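Local coordinates for protein putative polyphosphate kinase 2 (PDB 3CZP) that uses inorganic polyphosphate as phosphate donor to convert AMP to ADP, and converts GMP to GDP less efficiently, at residues L47-E52 with F107-S112; L149-F154 with A208-V213. All coordinates share one frame; numbering follows the deposited sequence.

Overall arrangement
Both contacts lie in the first of two fused PPK2 domains, which seems to be catalytically inactive. From the N terminus, the chain runs up strand 44-50 and passes through helix 56-66 and strands 72-76 and 103-107. It then returns to 47-52 at 107-112, where contact 1 closes. Helix 125-144 leads on to strand 148-155. Helix 186-203 follows, and the chain comes back as strand 210-214 to close contact 2. The two loops are in series and neither nest nor cross. Strands 44-50 and 148-155 are neighbours in one parallel sheet, so the contacts adjoin. W210 of contact 2 packs on N49 and Y111 of contact 1.

Contact 1 of 2, residues L47-E52 with F107-S112; sequences LINGIE and FGNWYS
Two asparagine side chains carry the polar part of this contact. N49 and N109 meet tip to tip and exchange two hydrogen bonds. N109 ND2 donates to N49 OD1 at 3.0 Å, and N49 ND2 returns a bond to N109 OD1 at 3.2 Å. The amide planes are turned 62° apart, so each donor sits above the other's carbonyl plane. N109 is also the N-cap of helix 110-119. Its CG lies between the backbone N and the carbonyl carbon (chi1 51°), and OD1 takes a weak bond from Y111 N. A weak N109 N to S112 OG bond completes a capping box. One water bridges the backbones: it donates to I48 O at 2.7 Å and accepts from G108 N.

The apolar part centres on L47. Its CD1 touches the edge of the Y111 ring at CE2, 3.5 Å away, and also reaches W110 CZ2 at 3.7 Å. I48 CG2 packs against F107 CE1 at 3.7 Å.

W110 NE1 and Y111 OH both bond to E139 of helix 125-144. F107 makes a cation-pi contact with R327 of the second subunit. Strand 44-50, between strands 103-107 and 148-155, runs into the Walker A-like sequence that starts at G50. The contact thus joins the central strand to the start of helix 110-119.

Contact 2 of 2, residues L149-F154 with A208-V213; sequences LFKFWF and APWYVV. With ACT (acetate ion), chain E.
Parallel strands 148-155 and 210-214 pair here at one end of the 2-3-1-4-5 sheet of this P-loop NTPase-type domain. Within this chain, strand 210-214 is one of the two outer strands of that sheet. Three backbone bonds link them: Y211 N to K151 O (2.8 Å), W153 N to Y211 O (2.9 Å) and V213 N to W153 O (2.8 Å). The first comes in almost along the C=O axis.

K151 and W210 share one sheet face with W153 and V212. K151 CB lies over the six-membered ring of W210, 3.6 Å from its centroid, in a CH-pi contact. The lysine chain bends at chi3 (-104°) and crosses the indole. K151 NZ and W210 NE1 end 3.3 Å apart, but both are donors and do not bond. W153 CD1 packs on V212 CG1.

On the other face, F152 CD1 meets Y211 CB at 3.7 Å. Their rings lie oblique, with planes 33° apart. Y211 OH donates to O of an acetate ion, 3.0 Å away; the acetate probably comes from the crystallisation liquor.

K151 N and P209 O are buried without any modelled partner. The two side-chain donors of K151 and W210, by contrast, find acceptors outside the pair. NZ has a salt bridge to E139 and hydrogen bonds to T203 O and Y111 OH; NE1 bonds T203 OG1. The carboxylate of E139 probably favours a charged lysine in this buried setting.

Contact 1 of 2, residues L47-E52 with F107-S112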
ATOM      1  N   LEU A  47      -4.357 -21.155   5.349  1.00 20.20           N
ATOM      2  CA  LEU A  47      -3.205 -21.727   4.624  1.00 19.51           C
ATOM      3  C   LEU A  47      -3.564 -23.061   3.996  1.00 19.00           C
ATOM      4  O   LEU A  47      -4.234 -23.898   4.601  1.00 19.25           O
ATOM      5  CB  LEU A  47      -2.009 -21.870   5.530  1.00 19.30           C
ATOM      6  CG  LEU A  47      -1.610 -20.693   6.462  1.00 17.27           C
ATOM      7  CD1 LEU A  47      -0.298 -21.049   7.228  1.00 13.67           C
ATOM      8  CD2 LEU A  47      -1.581 -19.352   5.747  1.00 15.68           C
ATOM      9  N   ILE A  48      -3.095 -23.231   2.770  1.00 19.70           N
ATOM     10  CA  ILE A  48      -3.426 -24.361   1.900  1.00 21.09           C
ATOM     11  C   ILE A  48      -2.114 -24.979   1.506  1.00 20.22           C
ATOM     12  O   ILE A  48      -1.284 -24.296   0.923  1.00 21.48           O
ATOM     13  CB  ILE A  48      -4.271 -23.912   0.614  1.00 19.92           C
ATOM     14  CG1 ILE A  48      -5.560 -23.206   1.056  1.00 24.07           C
ATOM     15  CG2 ILE A  48      -4.504 -25.073  -0.332  1.00 20.45           C
ATOM     16  CD1 ILE A  48      -6.569 -24.083   1.839  1.00 20.56           C
ATOM     17  N   ASN A  49      -1.931 -26.241   1.887  1.00 19.66           N
ATOM     18  CA  ASN A  49      -0.710 -26.979   1.740  1.00 20.77           C
ATOM     19  C   ASN A  49      -0.975 -28.474   1.549  1.00 21.25           C
ATOM     20  O   ASN A  49      -2.120 -28.905   1.677  1.00 22.89           O
ATOM     21  CB  ASN A  49       0.099 -26.804   3.021  1.00 21.03           C
ATOM     22  CG  ASN A  49       0.691 -25.367   3.188  1.00 21.34           C
ATOM     23  OD1 ASN A  49       0.176 -24.577   3.992  1.00 26.77           O
ATOM     24  ND2 ASN A  49       1.774 -25.056   2.449  1.00 16.97           N
ATOM     25  N   GLY A  50       0.067 -29.235   1.200  1.00 20.28           N
ATOM     26  CA  GLY A  50      -0.035 -30.654   1.041  1.00 20.38           C
ATOM     27  C   GLY A  50       0.444 -31.252  -0.267  1.00 20.31           C
ATOM     28  O   GLY A  50       1.260 -30.680  -0.967  1.00 19.07           O
ATOM     29  N   ILE A  51      -0.083 -32.423  -0.564  1.00 21.13           N
ATOM     30  CA  ILE A  51       0.420 -33.234  -1.680  1.00 21.91           C
ATOM     31  C   ILE A  51      -0.219 -32.720  -2.969  1.00 22.27           C
ATOM     32  O   ILE A  51      -1.396 -32.341  -2.977  1.00 20.35           O
ATOM     33  CB  ILE A  51       0.127 -34.756  -1.470  1.00 20.87           C
ATOM     34  CG1 ILE A  51       0.709 -35.213  -0.140  1.00 19.84           C
ATOM     35  CG2 ILE A  51       0.693 -35.604  -2.609  1.00 22.02           C
ATOM     36  CD1 ILE A  51       2.242 -34.959  -0.013  1.00 15.84           C
ATOM     37  N   GLU A  52       0.615 -32.647  -4.019  1.00 23.84           N
ATOM     38  CA  GLU A  52       0.207 -32.398  -5.393  1.00 23.95           C
ATOM     39  C   GLU A  52      -0.892 -33.396  -5.752  1.00 23.76           C
ATOM     40  O   GLU A  52      -0.719 -34.619  -5.584  1.00 22.00           O
ATOM     41  CB  GLU A  52       1.424 -32.641  -6.296  1.00 26.23           C
ATOM     42  CG  GLU A  52       1.190 -32.698  -7.805  1.00 27.95           C
ATOM     43  CD  GLU A  52       1.514 -31.404  -8.518  1.00 33.48           C
ATOM     44  OE1 GLU A  52       1.142 -30.327  -7.994  1.00 34.70           O
ATOM     45  OE2 GLU A  52       2.149 -31.497  -9.614  1.00 37.34           O
ATOM     46  N   PHE A 107      -1.927 -19.743  -0.787  1.00 20.52           N
ATOM     47  CA  PHE A 107      -1.171 -20.802  -1.376  1.00 22.54           C
ATOM     48  C   PHE A 107       0.314 -20.353  -1.340  1.00 24.34           C
ATOM     49  O   PHE A 107       0.654 -19.156  -1.086  1.00 26.13           O
ATOM     50  CB  PHE A 107      -1.526 -21.005  -2.858  1.00 22.76           C
ATOM     51  CG  PHE A 107      -2.912 -21.585  -3.144  1.00 20.39           C
ATOM     52  CD1 PHE A 107      -3.082 -22.936  -3.387  1.00 23.71           C
ATOM     53  CD2 PHE A 107      -3.985 -20.753  -3.339  1.00 22.27           C
ATOM     54  CE1 PHE A 107      -4.356 -23.453  -3.697  1.00 20.58           C
ATOM     55  CE2 PHE A 107      -5.232 -21.249  -3.663  1.00 22.30           C
ATOM     56  CZ  PHE A 107      -5.409 -22.623  -3.853  1.00 23.50           C
ATOM     57  N   GLY A 108       1.205 -21.275  -1.640  1.00 24.24           N
ATOM     58  CA  GLY A 108       2.655 -20.940  -1.733  1.00 24.29           C
ATOM     59  C   GLY A 108       3.130 -20.108  -0.553  1.00 24.91           C
ATOM     60  O   GLY A 108       3.885 -19.130  -0.742  1.00 28.57           O
ATOM     61  N   ASN A 109       2.707 -20.479   0.662  1.00 22.47           N
ATOM     62  CA  ASN A 109       2.909 -19.632   1.811  1.00 21.61           C
ATOM     63  C   ASN A 109       4.319 -19.973   2.397  1.00 22.35           C
ATOM     64  O   ASN A 109       5.145 -20.578   1.730  1.00 21.56           O
ATOM     65  CB  ASN A 109       1.742 -19.849   2.784  1.00 21.54           C
ATOM     66  CG  ASN A 109       1.515 -21.327   3.075  1.00 20.33           C
ATOM     67  OD1 ASN A 109       2.448 -22.055   3.458  1.00 23.27           O
ATOM     68  ND2 ASN A 109       0.323 -21.780   2.848  1.00 17.73           N
ATOM     69  N   TRP A 110       4.574 -19.614   3.628  1.00 21.85           N
ATOM     70  CA  TRP A 110       5.879 -19.878   4.236  1.00 21.25           C
ATOM     71  C   TRP A 110       6.229 -21.400   4.329  1.00 20.88           C
ATOM     72  O   TRP A 110       7.356 -21.784   4.126  1.00 18.34           O
ATOM     73  CB  TRP A 110       5.953 -19.143   5.577  1.00 21.44           C
ATOM     74  CG  TRP A 110       4.737 -19.156   6.429  1.00 20.47           C
ATOM     75  CD1 TRP A 110       4.461 -20.029   7.412  1.00 20.66           C
ATOM     76  CD2 TRP A 110       3.624 -18.236   6.376  1.00 20.69           C
ATOM     77  NE1 TRP A 110       3.281 -19.709   8.006  1.00 22.14           N
ATOM     78  CE2 TRP A 110       2.729 -18.622   7.384  1.00 22.59           C
ATOM     79  CE3 TRP A 110       3.300 -17.125   5.575  1.00 21.11           C
ATOM     80  CZ2 TRP A 110       1.549 -17.916   7.648  1.00 20.30           C
ATOM     81  CZ3 TRP A 110       2.106 -16.451   5.813  1.00 18.64           C
ATOM     82  CH2 TRP A 110       1.251 -16.860   6.836  1.00 20.69           C
ATOM     83  N   TYR A 111       5.251 -22.261   4.544  1.00 20.00           N
ATOM     84  CA  TYR A 111       5.440 -23.710   4.540  1.00 20.88           C
ATOM     85  C   TYR A 111       5.854 -24.301   3.216  1.00 21.16           C
ATOM     86  O   TYR A 111       6.781 -25.112   3.172  1.00 18.38           O
ATOM     87  CB  TYR A 111       4.187 -24.392   5.046  1.00 22.17           C
ATOM     88  CG  TYR A 111       3.881 -24.021   6.454  1.00 22.15           C
ATOM     89  CD1 TYR A 111       4.756 -24.378   7.482  1.00 26.69           C
ATOM     90  CD2 TYR A 111       2.773 -23.299   6.776  1.00 23.04           C
ATOM     91  CE1 TYR A 111       4.518 -24.039   8.785  1.00 25.85           C
ATOM     92  CE2 TYR A 111       2.528 -22.943   8.077  1.00 19.97           C
ATOM     93  CZ  TYR A 111       3.398 -23.361   9.101  1.00 25.78           C
ATOM     94  OH  TYR A 111       3.157 -23.009  10.439  1.00 24.51           O
ATOM     95  N   SER A 112       5.209 -23.894   2.134  1.00 21.32           N
ATOM     96  CA  SER A 112       5.600 -24.324   0.794  1.00 22.22           C
ATOM     97  C   SER A 112       7.037 -23.908   0.558  1.00 22.13           C
ATOM     98  O   SER A 112       7.832 -24.669   0.067  1.00 22.29           O
ATOM     99  CB  SER A 112       4.716 -23.720  -0.303  1.00 22.71           C
ATOM    100  OG  SER A 112       3.364 -23.647   0.103  1.00 30.54           O
TER
HETATM  101  O   HOH W   1       0.223 -24.180  -1.285  1.00 45.33           O

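Contact 2 of 2, residues L149-F154 with A208-V213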
ATOM      1  N   LEU A 149      -6.757 -18.395  12.407  1.00 21.15           N
ATOM      2  CA  LEU A 149      -5.800 -18.994  11.517  1.00 21.21           C
ATOM      3  C   LEU A 149      -6.091 -20.470  11.356  1.00 21.73           C
ATOM      4  O   LEU A 149      -6.014 -21.273  12.311  1.00 23.09           O
ATOM      5  CB  LEU A 149      -4.389 -18.825  12.075  1.00 20.77           C
ATOM      6  CG  LEU A 149      -3.294 -19.549  11.270  1.00 22.96           C
ATOM      7  CD1 LEU A 149      -3.211 -19.027   9.828  1.00 21.11           C
ATOM      8  CD2 LEU A 149      -1.955 -19.380  11.924  1.00 22.57           C
ATOM      9  N   PHE A 150      -6.463 -20.841  10.158  1.00 22.23           N
ATOM     10  CA  PHE A 150      -6.660 -22.237   9.793  1.00 22.07           C
ATOM     11  C   PHE A 150      -5.474 -22.715   8.953  1.00 22.58           C
ATOM     12  O   PHE A 150      -5.038 -21.992   8.050  1.00 23.93           O
ATOM     13  CB  PHE A 150      -7.919 -22.358   8.925  1.00 21.64           C
ATOM     14  CG  PHE A 150      -9.196 -22.033   9.638  1.00 22.77           C
ATOM     15  CD1 PHE A 150      -9.919 -23.048  10.309  1.00 19.79           C
ATOM     16  CD2 PHE A 150      -9.743 -20.750   9.575  1.00 21.87           C
ATOM     17  CE1 PHE A 150     -11.127 -22.752  10.918  1.00 22.18           C
ATOM     18  CE2 PHE A 150     -10.922 -20.467  10.213  1.00 20.90           C
ATOM     19  CZ  PHE A 150     -11.610 -21.458  10.886  1.00 20.55           C
ATOM     20  N   LYS A 151      -4.980 -23.941   9.181  1.00 22.25           N
ATOM     21  CA  LYS A 151      -3.982 -24.550   8.288  1.00 22.27           C
ATOM     22  C   LYS A 151      -4.453 -25.957   7.806  1.00 22.84           C
ATOM     23  O   LYS A 151      -4.668 -26.863   8.601  1.00 24.36           O
ATOM     24  CB  LYS A 151      -2.623 -24.646   8.968  1.00 22.13           C
ATOM     25  CG  LYS A 151      -2.179 -23.376   9.669  1.00 23.65           C
ATOM     26  CD  LYS A 151      -0.818 -23.518  10.185  1.00 23.24           C
ATOM     27  CE  LYS A 151      -0.803 -23.738  11.693  1.00 23.16           C
ATOM     28  NZ  LYS A 151       0.530 -23.962  11.984  1.00 29.97           N
ATOM     29  N   PHE A 152      -4.552 -26.133   6.496  1.00 21.87           N
ATOM     30  CA  PHE A 152      -5.040 -27.363   5.954  1.00 22.70           C
ATOM     31  C   PHE A 152      -3.950 -28.004   5.163  1.00 21.85           C
ATOM     32  O   PHE A 152      -3.346 -27.386   4.263  1.00 22.67           O
ATOM     33  CB  PHE A 152      -6.302 -27.176   5.089  1.00 20.53           C
ATOM     34  CG  PHE A 152      -7.487 -26.704   5.833  1.00 23.65           C
ATOM     35  CD1 PHE A 152      -8.268 -27.571   6.583  1.00 21.94           C
ATOM     36  CD2 PHE A 152      -7.872 -25.368   5.755  1.00 23.71           C
ATOM     37  CE1 PHE A 152      -9.386 -27.085   7.258  1.00 21.07           C
ATOM     38  CE2 PHE A 152      -9.014 -24.900   6.394  1.00 23.74           C
ATOM     39  CZ  PHE A 152      -9.742 -25.728   7.149  1.00 21.29           C
ATOM     40  N   TRP A 153      -3.716 -29.259   5.497  1.00 22.57           N
ATOM     41  CA  TRP A 153      -2.843 -30.133   4.757  1.00 23.15           C
ATOM     42  C   TRP A 153      -3.669 -31.199   4.035  1.00 23.38           C
ATOM     43  O   TRP A 153      -4.216 -32.102   4.649  1.00 24.06           O
ATOM     44  CB  TRP A 153      -1.832 -30.797   5.712  1.00 24.78           C
ATOM     45  CG  TRP A 153      -0.919 -31.817   5.027  1.00 23.72           C
ATOM     46  CD1 TRP A 153      -1.251 -33.055   4.625  1.00 25.96           C
ATOM     47  CD2 TRP A 153       0.449 -31.644   4.693  1.00 25.78           C
ATOM     48  NE1 TRP A 153      -0.186 -33.668   4.012  1.00 26.88           N
ATOM     49  CE2 TRP A 153       0.879 -32.815   4.060  1.00 27.60           C
ATOM     50  CE3 TRP A 153       1.358 -30.599   4.853  1.00 27.42           C
ATOM     51  CZ2 TRP A 153       2.180 -32.995   3.652  1.00 29.61           C
ATOM     52  CZ3 TRP A 153       2.658 -30.783   4.410  1.00 26.83           C
ATOM     53  CH2 TRP A 153       3.048 -31.950   3.833  1.00 26.17           C
ATOM     54  N   PHE A 154      -3.744 -31.062   2.720  1.00 24.22           N
ATOM     55  CA  PHE A 154      -4.421 -31.976   1.829  1.00 24.84           C
ATOM     56  C   PHE A 154      -3.512 -33.162   1.536  1.00 26.03           C
ATOM     57  O   PHE A 154      -2.394 -32.981   1.002  1.00 26.78           O
ATOM     58  CB  PHE A 154      -4.782 -31.251   0.525  1.00 24.57           C
ATOM     59  CG  PHE A 154      -5.863 -30.213   0.704  1.00 25.20           C
ATOM     60  CD1 PHE A 154      -7.181 -30.488   0.363  1.00 27.53           C
ATOM     61  CD2 PHE A 154      -5.582 -28.986   1.306  1.00 25.04           C
ATOM     62  CE1 PHE A 154      -8.181 -29.559   0.598  1.00 27.98           C
ATOM     63  CE2 PHE A 154      -6.594 -28.029   1.493  1.00 24.73           C
ATOM     64  CZ  PHE A 154      -7.867 -28.317   1.148  1.00 24.49           C
ATOM     65  N   ALA A 208      -3.881 -22.565  16.746  1.00 26.87           N
ATOM     66  CA  ALA A 208      -3.766 -22.620  15.304  1.00 26.86           C
ATOM     67  C   ALA A 208      -3.324 -24.064  14.900  1.00 27.20           C
ATOM     68  O   ALA A 208      -2.140 -24.339  14.674  1.00 26.03           O
ATOM     69  CB  ALA A 208      -2.817 -21.552  14.814  1.00 25.17           C
ATOM     70  N   PRO A 209      -4.296 -25.009  14.900  1.00 28.00           N
ATOM     71  CA  PRO A 209      -4.038 -26.411  14.593  1.00 27.74           C
ATOM     72  C   PRO A 209      -3.743 -26.635  13.114  1.00 26.70           C
ATOM     73  O   PRO A 209      -4.194 -25.864  12.266  1.00 25.96           O
ATOM     74  CB  PRO A 209      -5.358 -27.084  14.950  1.00 28.41           C
ATOM     75  CG  PRO A 209      -6.125 -26.089  15.717  1.00 28.72           C
ATOM     76  CD  PRO A 209      -5.708 -24.790  15.250  1.00 28.02           C
ATOM     77  N   TRP A 210      -3.049 -27.728  12.807  1.00 24.83           N
ATOM     78  CA  TRP A 210      -3.018 -28.221  11.431  1.00 24.10           C
ATOM     79  C   TRP A 210      -4.169 -29.199  11.297  1.00 24.33           C
ATOM     80  O   TRP A 210      -4.364 -30.067  12.175  1.00 23.49           O
ATOM     81  CB  TRP A 210      -1.702 -28.957  11.118  1.00 24.01           C
ATOM     82  CG  TRP A 210      -0.651 -28.097  10.615  1.00 23.45           C
ATOM     83  CD1 TRP A 210       0.379 -27.567  11.327  1.00 23.67           C
ATOM     84  CD2 TRP A 210      -0.511 -27.631   9.282  1.00 22.00           C
ATOM     85  NE1 TRP A 210       1.174 -26.807  10.504  1.00 25.22           N
ATOM     86  CE2 TRP A 210       0.652 -26.840   9.239  1.00 22.80           C
ATOM     87  CE3 TRP A 210      -1.257 -27.809   8.106  1.00 23.99           C
ATOM     88  CZ2 TRP A 210       1.072 -26.213   8.083  1.00 23.60           C
ATOM     89  CZ3 TRP A 210      -0.812 -27.195   6.934  1.00 24.98           C
ATOM     90  CH2 TRP A 210       0.315 -26.399   6.936  1.00 24.81           C
ATOM     91  N   TYR A 211      -4.849 -29.144  10.162  1.00 23.44           N
ATOM     92  CA  TYR A 211      -5.914 -30.121   9.881  1.00 24.68           C
ATOM     93  C   TYR A 211      -5.458 -30.924   8.663  1.00 25.29           C
ATOM     94  O   TYR A 211      -5.293 -30.371   7.595  1.00 24.70           O
ATOM     95  CB  TYR A 211      -7.222 -29.387   9.619  1.00 25.16           C
ATOM     96  CG  TYR A 211      -7.744 -28.556  10.790  1.00 23.81           C
ATOM     97  CD1 TYR A 211      -8.392 -29.152  11.825  1.00 28.31           C
ATOM     98  CD2 TYR A 211      -7.560 -27.184  10.836  1.00 27.23           C
ATOM     99  CE1 TYR A 211      -8.869 -28.423  12.897  1.00 29.08           C
ATOM    100  CE2 TYR A 211      -8.042 -26.436  11.880  1.00 26.71           C
ATOM    101  CZ  TYR A 211      -8.691 -27.084  12.919  1.00 28.09           C
ATOM    102  OH  TYR A 211      -9.213 -26.364  14.002  1.00 34.20           O
ATOM    103  N   VAL A 212      -5.230 -32.226   8.860  1.00 25.81           N
ATOM    104  CA  VAL A 212      -4.823 -33.130   7.795  1.00 25.63           C
ATOM    105  C   VAL A 212      -6.088 -33.747   7.195  1.00 26.06           C
ATOM    106  O   VAL A 212      -6.853 -34.444   7.868  1.00 26.10           O
ATOM    107  CB  VAL A 212      -3.849 -34.222   8.281  1.00 25.95           C
ATOM    108  CG1 VAL A 212      -3.474 -35.158   7.107  1.00 26.04           C
ATOM    109  CG2 VAL A 212      -2.596 -33.585   8.940  1.00 24.96           C
ATOM    110  N   VAL A 213      -6.356 -33.411   5.950  1.00 26.20           N
ATOM    111  CA  VAL A 213      -7.602 -33.834   5.302  1.00 26.52           C
ATOM    112  C   VAL A 213      -7.258 -34.756   4.160  1.00 26.52           C
ATOM    113  O   VAL A 213      -6.541 -34.338   3.241  1.00 26.98           O
ATOM    114  CB  VAL A 213      -8.365 -32.611   4.736  1.00 26.81           C
ATOM    115  CG1 VAL A 213      -9.743 -33.057   4.107  1.00 23.83           C
ATOM    116  CG2 VAL A 213      -8.572 -31.546   5.852  1.00 26.00           C
TER
HETATM  117  C   ACT E 608      -8.818 -22.596  14.956  1.00 57.54           C
HETATM  118  O   ACT E 608      -9.607 -23.405  14.416  1.00 56.98           O
HETATM  119  OXT ACT E 608      -7.955 -22.140  14.180  1.00 56.44           O
HETATM  120  CH3 ACT E 608      -8.882 -22.225  16.421  1.00 57.38           C